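PDB 1L1L: ribonucleoside triphosphate reductase from Lactobacillus leichmannii, which catalyses the adenosylcobalamin (B12)-dependent reduction of ribonucleoside triphosphates to deoxyribonucleoside triphosphates, as an allosterically regulated monomeric class II enzyme. Local coordinates for residues Ser151-Glu156 / Asn306-Ala311; Val450-Tyr455 / Lys534-Asn539. One frame throughout, in Å; residues are numbered along the deposited sequence.

Contact 1. Residues Ser151-Glu156 / Asn306-Ala311. Unlike the reference sequence in segment 151-156: Phe152 (reference Cys).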
ATOM      1  N   SER A 151       7.148  -2.120 -17.650  1.00 28.22           N
ATOM      2  CA  SER A 151       7.627  -3.424 -17.201  1.00 27.10           C
ATOM      3  C   SER A 151       7.851  -3.382 -15.695  1.00 26.41           C
ATOM      4  O   SER A 151       7.562  -4.360 -14.990  1.00 25.41           O
ATOM      5  CB  SER A 151       8.936  -3.789 -17.905  1.00 27.38           C
ATOM      6  OG  SER A 151       8.711  -4.033 -19.282  1.00 25.25           O
ATOM      7  N   PHE A 152       8.382  -2.256 -15.223  1.00 25.78           N
ATOM      8  CA  PHE A 152       8.653  -2.062 -13.800  1.00 25.72           C
ATOM      9  C   PHE A 152       7.330  -2.130 -13.047  1.00 25.81           C
ATOM     10  O   PHE A 152       7.183  -2.879 -12.074  1.00 23.44           O
ATOM     11  CB  PHE A 152       9.302  -0.699 -13.554  1.00 25.79           C
ATOM     12  CG  PHE A 152       9.606  -0.435 -12.108  1.00 27.80           C
ATOM     13  CD1 PHE A 152      10.780  -0.929 -11.530  1.00 28.38           C
ATOM     14  CD2 PHE A 152       8.683   0.217 -11.297  1.00 25.87           C
ATOM     15  CE1 PHE A 152      11.023  -0.778 -10.165  1.00 28.34           C
ATOM     16  CE2 PHE A 152       8.918   0.368  -9.929  1.00 26.99           C
ATOM     17  CZ  PHE A 152      10.086  -0.130  -9.365  1.00 26.87           C
ATOM     18  N   LEU A 153       6.362  -1.334 -13.498  1.00 24.10           N
ATOM     19  CA  LEU A 153       5.053  -1.327 -12.861  1.00 24.61           C
ATOM     20  C   LEU A 153       4.397  -2.713 -12.883  1.00 24.08           C
ATOM     21  O   LEU A 153       3.882  -3.180 -11.860  1.00 24.13           O
ATOM     22  CB  LEU A 153       4.144  -0.302 -13.547  1.00 25.75           C
ATOM     23  CG  LEU A 153       2.690  -0.242 -13.085  1.00 25.39           C
ATOM     24  CD1 LEU A 153       2.293   1.190 -12.849  1.00 28.20           C
ATOM     25  CD2 LEU A 153       1.808  -0.878 -14.130  1.00 27.35           C
ATOM     26  N   PHE A 154       4.419  -3.362 -14.049  1.00 22.58           N
ATOM     27  CA  PHE A 154       3.834  -4.689 -14.249  1.00 22.50           C
ATOM     28  C   PHE A 154       4.457  -5.695 -13.261  1.00 22.51           C
ATOM     29  O   PHE A 154       3.764  -6.468 -12.598  1.00 22.27           O
ATOM     30  CB  PHE A 154       4.114  -5.136 -15.695  1.00 21.86           C
ATOM     31  CG  PHE A 154       3.261  -6.290 -16.190  1.00 21.94           C
ATOM     32  CD1 PHE A 154       2.239  -6.832 -15.420  1.00 20.93           C
ATOM     33  CD2 PHE A 154       3.482  -6.813 -17.466  1.00 21.58           C
ATOM     34  CE1 PHE A 154       1.450  -7.873 -15.902  1.00 20.39           C
ATOM     35  CE2 PHE A 154       2.701  -7.853 -17.961  1.00 20.27           C
ATOM     36  CZ  PHE A 154       1.678  -8.389 -17.178  1.00 20.82           C
ATOM     37  N   ASP A 155       5.774  -5.651 -13.159  1.00 22.75           N
ATOM     38  CA  ASP A 155       6.497  -6.578 -12.280  1.00 24.51           C
ATOM     39  C   ASP A 155       6.135  -6.395 -10.798  1.00 23.78           C
ATOM     40  O   ASP A 155       5.700  -7.340 -10.136  1.00 26.15           O
ATOM     41  CB  ASP A 155       8.007  -6.414 -12.510  1.00 24.62           C
ATOM     42  CG  ASP A 155       8.833  -7.454 -11.760  1.00 25.91           C
ATOM     43  OD1 ASP A 155       8.427  -8.628 -11.758  1.00 25.36           O
ATOM     44  OD2 ASP A 155       9.883  -7.086 -11.193  1.00 27.87           O
ATOM     45  N   GLU A 156       6.275  -5.179 -10.288  1.00 24.86           N
ATOM     46  CA  GLU A 156       5.963  -4.912  -8.887  1.00 24.08           C
ATOM     47  C   GLU A 156       4.495  -5.201  -8.592  1.00 23.95           C
ATOM     48  O   GLU A 156       4.148  -5.673  -7.501  1.00 23.35           O
ATOM     49  CB  GLU A 156       6.317  -3.471  -8.530  1.00 23.89           C
ATOM     50  CG  GLU A 156       7.793  -3.140  -8.676  1.00 25.91           C
ATOM     51  CD  GLU A 156       8.714  -4.156  -7.988  1.00 27.82           C
ATOM     52  OE1 GLU A 156       8.321  -4.712  -6.935  1.00 27.11           O
ATOM     53  OE2 GLU A 156       9.833  -4.380  -8.504  1.00 26.95           O
ATOM     54  N   ASN A 306      -3.311   1.241 -16.462  1.00 23.87           N
ATOM     55  CA  ASN A 306      -4.558   0.757 -15.899  1.00 24.12           C
ATOM     56  C   ASN A 306      -4.903  -0.632 -16.412  1.00 23.35           C
ATOM     57  O   ASN A 306      -5.381  -1.472 -15.650  1.00 23.02           O
ATOM     58  CB  ASN A 306      -5.720   1.699 -16.239  1.00 24.60           C
ATOM     59  CG  ASN A 306      -5.613   3.057 -15.550  1.00 27.54           C
ATOM     60  OD1 ASN A 306      -6.508   3.900 -15.701  1.00 27.77           O
ATOM     61  ND2 ASN A 306      -4.521   3.283 -14.794  1.00 25.51           N
ATOM     62  N   LEU A 307      -4.693  -0.858 -17.711  1.00 23.60           N
ATOM     63  CA  LEU A 307      -4.994  -2.147 -18.334  1.00 23.56           C
ATOM     64  C   LEU A 307      -4.118  -3.232 -17.702  1.00 23.40           C
ATOM     65  O   LEU A 307      -4.558  -4.363 -17.500  1.00 23.32           O
ATOM     66  CB  LEU A 307      -4.731  -2.087 -19.840  1.00 25.16           C
ATOM     67  CG  LEU A 307      -5.746  -1.272 -20.660  1.00 25.65           C
ATOM     68  CD1 LEU A 307      -5.265  -1.106 -22.108  1.00 26.35           C
ATOM     69  CD2 LEU A 307      -7.094  -1.971 -20.613  1.00 25.54           C
ATOM     70  N   ILE A 308      -2.882  -2.861 -17.411  1.00 22.69           N
ATOM     71  CA  ILE A 308      -1.932  -3.774 -16.780  1.00 24.02           C
ATOM     72  C   ILE A 308      -2.436  -4.111 -15.370  1.00 25.35           C
ATOM     73  O   ILE A 308      -2.572  -5.291 -15.004  1.00 26.27           O
ATOM     74  CB  ILE A 308      -0.527  -3.126 -16.717  1.00 23.86           C
ATOM     75  CG1 ILE A 308       0.022  -2.953 -18.138  1.00 23.27           C
ATOM     76  CG2 ILE A 308       0.429  -3.986 -15.862  1.00 22.68           C
ATOM     77  CD1 ILE A 308       1.373  -2.253 -18.224  1.00 22.84           C
ATOM     78  N   GLY A 309      -2.739  -3.073 -14.594  1.00 25.14           N
ATOM     79  CA  GLY A 309      -3.225  -3.280 -13.242  1.00 26.01           C
ATOM     80  C   GLY A 309      -4.461  -4.145 -13.257  1.00 25.95           C
ATOM     81  O   GLY A 309      -4.636  -5.017 -12.415  1.00 26.09           O
ATOM     82  N   LYS A 310      -5.328  -3.913 -14.236  1.00 26.22           N
ATOM     83  CA  LYS A 310      -6.542  -4.699 -14.353  1.00 26.72           C
ATOM     84  C   LYS A 310      -6.230  -6.188 -14.581  1.00 26.98           C
ATOM     85  O   LYS A 310      -6.908  -7.066 -14.046  1.00 27.39           O
ATOM     86  CB  LYS A 310      -7.389  -4.192 -15.526  1.00 28.38           C
ATOM     87  CG  LYS A 310      -8.636  -5.017 -15.770  1.00 29.05           C
ATOM     88  CD  LYS A 310      -9.271  -4.677 -17.107  1.00 31.70           C
ATOM     89  CE  LYS A 310     -10.597  -5.404 -17.258  1.00 32.12           C
ATOM     90  NZ  LYS A 310     -11.158  -5.183 -18.614  1.00 34.63           N
ATOM     91  N   ALA A 311      -5.210  -6.467 -15.378  1.00 26.48           N
ATOM     92  CA  ALA A 311      -4.863  -7.858 -15.681  1.00 27.64           C
ATOM     93  C   ALA A 311      -4.325  -8.598 -14.444  1.00 28.15           C
ATOM     94  O   ALA A 311      -4.480  -9.817 -14.317  1.00 27.94           O
ATOM     95  CB  ALA A 311      -3.835  -7.899 -16.807  1.00 26.61           C
TER
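Ile308 packs against Leu153 and Phe154 where two neighbouring helices of the alpha-beta barrel meet. The contact is apolar and buried. Its centre is one methyl, Ile308 CG2. This branch lies anti to the backbone N of Ile308 and is directed at helix 148-158. It approaches the Phe154 ring obliquely and sits 3.4 Å from Phe154 CD1, a tight approach. Leu153 CD2 meets the same methyl.

The backbones are close here: the CA atoms of Phe154 and Ile308 are 6.4 Å apart. Helix 148-158 leads into strand 162-166, and helix 298-313 leads towards strand 322-327. These two strands are adjacent and parallel in the sheet, consistent with their helices packing side by side on it.

Two other helices also touch these side chains. Asn231 of helix 224-236 touches both Phe154 and Ile308, and Met280 of helix 275-289 also packs on Phe154. On helix 148-158, Asp155 forms salt bridges with Arg224 and Lys159, and the Arg224 bond ties that helix to helix 224-236. Phe154 CG is anti to the backbone N (chi1 -164°), and chi2 near 4° turns the ring so that CD1 comes closest to Ile308 CG2; CG follows at 3.7 Å from that methyl.

Contact 2. Residues Val450-Tyr455 / Lys534-Asn539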
ATOM      1  N   VAL A 450      15.581  -3.802   6.225  1.00 30.83           N
ATOM      2  CA  VAL A 450      14.892  -4.153   4.992  1.00 31.86           C
ATOM      3  C   VAL A 450      15.645  -3.569   3.786  1.00 32.48           C
ATOM      4  O   VAL A 450      15.698  -4.185   2.722  1.00 33.94           O
ATOM      5  CB  VAL A 450      13.428  -3.629   5.013  1.00 32.08           C
ATOM      6  CG1 VAL A 450      12.775  -3.805   3.651  1.00 32.57           C
ATOM      7  CG2 VAL A 450      12.631  -4.381   6.061  1.00 32.21           C
ATOM      8  N   THR A 451      16.248  -2.396   3.957  1.00 33.88           N
ATOM      9  CA  THR A 451      16.982  -1.765   2.858  1.00 34.89           C
ATOM     10  C   THR A 451      18.205  -2.554   2.374  1.00 35.78           C
ATOM     11  O   THR A 451      18.837  -2.177   1.385  1.00 35.27           O
ATOM     12  CB  THR A 451      17.441  -0.335   3.216  1.00 35.48           C
ATOM     13  OG1 THR A 451      18.522  -0.387   4.159  1.00 36.08           O
ATOM     14  CG2 THR A 451      16.296   0.455   3.804  1.00 35.14           C
ATOM     15  N   PHE A 452      18.552  -3.639   3.068  1.00 36.29           N
ATOM     16  CA  PHE A 452      19.684  -4.457   2.637  1.00 36.07           C
ATOM     17  C   PHE A 452      19.207  -5.757   1.993  1.00 36.74           C
ATOM     18  O   PHE A 452      20.014  -6.636   1.671  1.00 37.78           O
ATOM     19  CB  PHE A 452      20.628  -4.767   3.812  1.00 35.21           C
ATOM     20  CG  PHE A 452      21.427  -3.583   4.277  1.00 33.88           C
ATOM     21  CD1 PHE A 452      20.892  -2.675   5.179  1.00 33.00           C
ATOM     22  CD2 PHE A 452      22.719  -3.366   3.800  1.00 33.87           C
ATOM     23  CE1 PHE A 452      21.622  -1.570   5.602  1.00 33.45           C
ATOM     24  CE2 PHE A 452      23.458  -2.260   4.219  1.00 32.66           C
ATOM     25  CZ  PHE A 452      22.912  -1.362   5.120  1.00 33.25           C
ATOM     26  N   SER A 453      17.897  -5.883   1.800  1.00 36.07           N
ATOM     27  CA  SER A 453      17.339  -7.080   1.171  1.00 36.51           C
ATOM     28  C   SER A 453      17.646  -7.073  -0.331  1.00 36.16           C
ATOM     29  O   SER A 453      18.108  -6.068  -0.870  1.00 35.86           O
ATOM     30  CB  SER A 453      15.825  -7.151   1.408  1.00 37.83           C
ATOM     31  OG  SER A 453      15.185  -5.955   1.000  1.00 38.25           O
ATOM     32  N   PRO A 454      17.410  -8.201  -1.024  1.00 35.96           N
ATOM     33  CA  PRO A 454      17.678  -8.288  -2.467  1.00 35.95           C
ATOM     34  C   PRO A 454      16.653  -7.519  -3.308  1.00 35.77           C
ATOM     35  O   PRO A 454      15.449  -7.679  -3.111  1.00 35.61           O
ATOM     36  CB  PRO A 454      17.601  -9.790  -2.748  1.00 35.65           C
ATOM     37  CG  PRO A 454      17.829 -10.433  -1.400  1.00 36.46           C
ATOM     38  CD  PRO A 454      17.056  -9.526  -0.490  1.00 36.25           C
ATOM     39  N   TYR A 455      17.131  -6.688  -4.229  1.00 36.02           N
ATOM     40  CA  TYR A 455      16.238  -5.934  -5.118  1.00 36.32           C
ATOM     41  C   TYR A 455      16.556  -6.280  -6.568  1.00 36.80           C
ATOM     42  O   TYR A 455      17.718  -6.278  -6.964  1.00 37.57           O
ATOM     43  CB  TYR A 455      16.380  -4.424  -4.900  1.00 34.53           C
ATOM     44  CG  TYR A 455      15.807  -3.939  -3.586  1.00 34.94           C
ATOM     45  CD1 TYR A 455      16.619  -3.790  -2.463  1.00 33.71           C
ATOM     46  CD2 TYR A 455      14.442  -3.649  -3.455  1.00 34.10           C
ATOM     47  CE1 TYR A 455      16.099  -3.364  -1.242  1.00 32.89           C
ATOM     48  CE2 TYR A 455      13.908  -3.222  -2.227  1.00 33.64           C
ATOM     49  CZ  TYR A 455      14.751  -3.083  -1.123  1.00 33.97           C
ATOM     50  OH  TYR A 455      14.259  -2.679   0.110  1.00 31.66           O
ATOM     51  N   LYS A 534      26.013   4.507  11.438  1.00 43.15           N
ATOM     52  CA  LYS A 534      27.434   4.494  11.759  1.00 44.10           C
ATOM     53  C   LYS A 534      27.907   3.042  11.869  1.00 44.01           C
ATOM     54  O   LYS A 534      28.816   2.616  11.157  1.00 43.79           O
ATOM     55  CB  LYS A 534      27.672   5.230  13.082  1.00 45.51           C
ATOM     56  CG  LYS A 534      29.093   5.098  13.630  1.00 48.02           C
ATOM     57  CD  LYS A 534      30.117   5.511  12.585  1.00 50.13           C
ATOM     58  CE  LYS A 534      31.550   5.357  13.079  1.00 50.95           C
ATOM     59  NZ  LYS A 534      32.507   5.690  11.987  1.00 51.73           N
ATOM     60  N   THR A 535      27.267   2.287  12.757  1.00 43.59           N
ATOM     61  CA  THR A 535      27.604   0.887  12.982  1.00 43.19           C
ATOM     62  C   THR A 535      27.684   0.071  11.693  1.00 43.07           C
ATOM     63  O   THR A 535      28.615  -0.711  11.498  1.00 42.99           O
ATOM     64  CB  THR A 535      26.569   0.216  13.902  1.00 43.14           C
ATOM     65  OG1 THR A 535      26.616   0.811  15.203  1.00 43.98           O
ATOM     66  CG2 THR A 535      26.847  -1.251  14.009  1.00 42.51           C
ATOM     67  N   LEU A 536      26.694   0.244  10.823  1.00 42.34           N
ATOM     68  CA  LEU A 536      26.652  -0.489   9.565  1.00 42.19           C
ATOM     69  C   LEU A 536      27.548   0.131   8.503  1.00 41.83           C
ATOM     70  O   LEU A 536      27.985  -0.548   7.572  1.00 41.82           O
ATOM     71  CB  LEU A 536      25.215  -0.549   9.043  1.00 42.10           C
ATOM     72  CG  LEU A 536      24.234  -1.325   9.915  1.00 42.15           C
ATOM     73  CD1 LEU A 536      22.875  -1.360   9.230  1.00 42.20           C
ATOM     74  CD2 LEU A 536      24.756  -2.735  10.132  1.00 42.58           C
ATOM     75  N   GLY A 537      27.808   1.424   8.646  1.00 41.84           N
ATOM     76  CA  GLY A 537      28.649   2.118   7.689  1.00 41.62           C
ATOM     77  C   GLY A 537      27.941   2.498   6.400  1.00 41.20           C
ATOM     78  O   GLY A 537      28.588   2.652   5.365  1.00 42.06           O
ATOM     79  N   CYS A 538      26.619   2.651   6.451  1.00 40.46           N
ATOM     80  CA  CYS A 538      25.842   3.024   5.261  1.00 39.72           C
ATOM     81  C   CYS A 538      25.372   4.464   5.395  1.00 39.31           C
ATOM     82  O   CYS A 538      25.654   5.125   6.389  1.00 39.45           O
ATOM     83  CB  CYS A 538      24.611   2.129   5.125  1.00 39.29           C
ATOM     84  SG  CYS A 538      23.366   2.446   6.410  1.00 39.84           S
ATOM     85  N   ASN A 539      24.637   4.944   4.395  1.00 38.72           N
ATOM     86  CA  ASN A 539      24.114   6.303   4.422  1.00 37.71           C
ATOM     87  C   ASN A 539      22.966   6.406   5.416  1.00 36.90           C
ATOM     88  O   ASN A 539      22.273   5.423   5.676  1.00 35.78           O
ATOM     89  CB  ASN A 539      23.612   6.697   3.035  1.00 38.89           C
ATOM     90  CG  ASN A 539      24.729   6.807   2.032  1.00 40.32           C
ATOM     91  OD1 ASN A 539      25.628   7.626   2.192  1.00 40.80           O
ATOM     92  ND2 ASN A 539      24.687   5.975   0.993  1.00 40.54           N
TER
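This is a small apolar and sulfur-aromatic contact near the protein surface, made by the Phe452 ring with Leu536 and Cys538. It joins the loop between helices 436-450 and 458-467 to the C-terminal end of helix 512-536.

The far end of the phenylalanine ring does the touching. Phe452 CZ lies 3.9 Å from Cys538 CB, which comes to the ring edge near its plane. The sulfur is also at the edge: Cys538 SG is 5.3 Å from the centroid of the Phe452 ring, on a line 80° off the ring normal. Leu536 adds one methyl, with CD1 3.8 Å from Phe452 CE1, approaching obliquely.

Both backbones turn sharply at this point. Residues 450 to 453 form a type I beta turn, in which Ser453 N donates to Val450 O over 2.9 Å. The hydroxyl Ser453 OG donates to the same oxygen in the carbonyl plane, so Val450 O is gripped twice. Phe452 is the third residue of this turn. Its CG lies anti to the carbonyl carbon (chi1 -72°), which extends the ring toward 534-539. Across the contact, helix 512-536 ends in a Schellman motif with Gly537, at positive phi, as its C-prime residue. The two contacting side chains, Leu536 and Cys538, flank this glycine.

Arg468 makes a cation-pi contact with Phe452 and a hydrogen bond to Thr451 OG1, so it holds the turn as well as its ring. The attraction between the two segments is mainly van der Waals, probably with a modest electrostatic share from the sulfur at the ring edge.

In the fold
The contacts come in series along the chain: contact 1 closes at residue 311, well before contact 2 opens at 450. Their centres are 28 Å apart, and their nearest atoms are about 7 Å apart without touching. Contact 1 is buried between helices 148-158 and 298-313 of the barrel. Contact 2 lies nearer the surface, at the end of helix 512-536. The two share no helix, but Trp457 connects their surroundings. Trp457, two residues past segment 450-455 in the same loop, meets helix 148-158, stacking edge-to-face with Phe152 and hydrogen-bonding through NE1 to Asp155 OD2. Through Trp457 the loop of contact 2 rests on the same helix that contact 1 packs against helix 298-313.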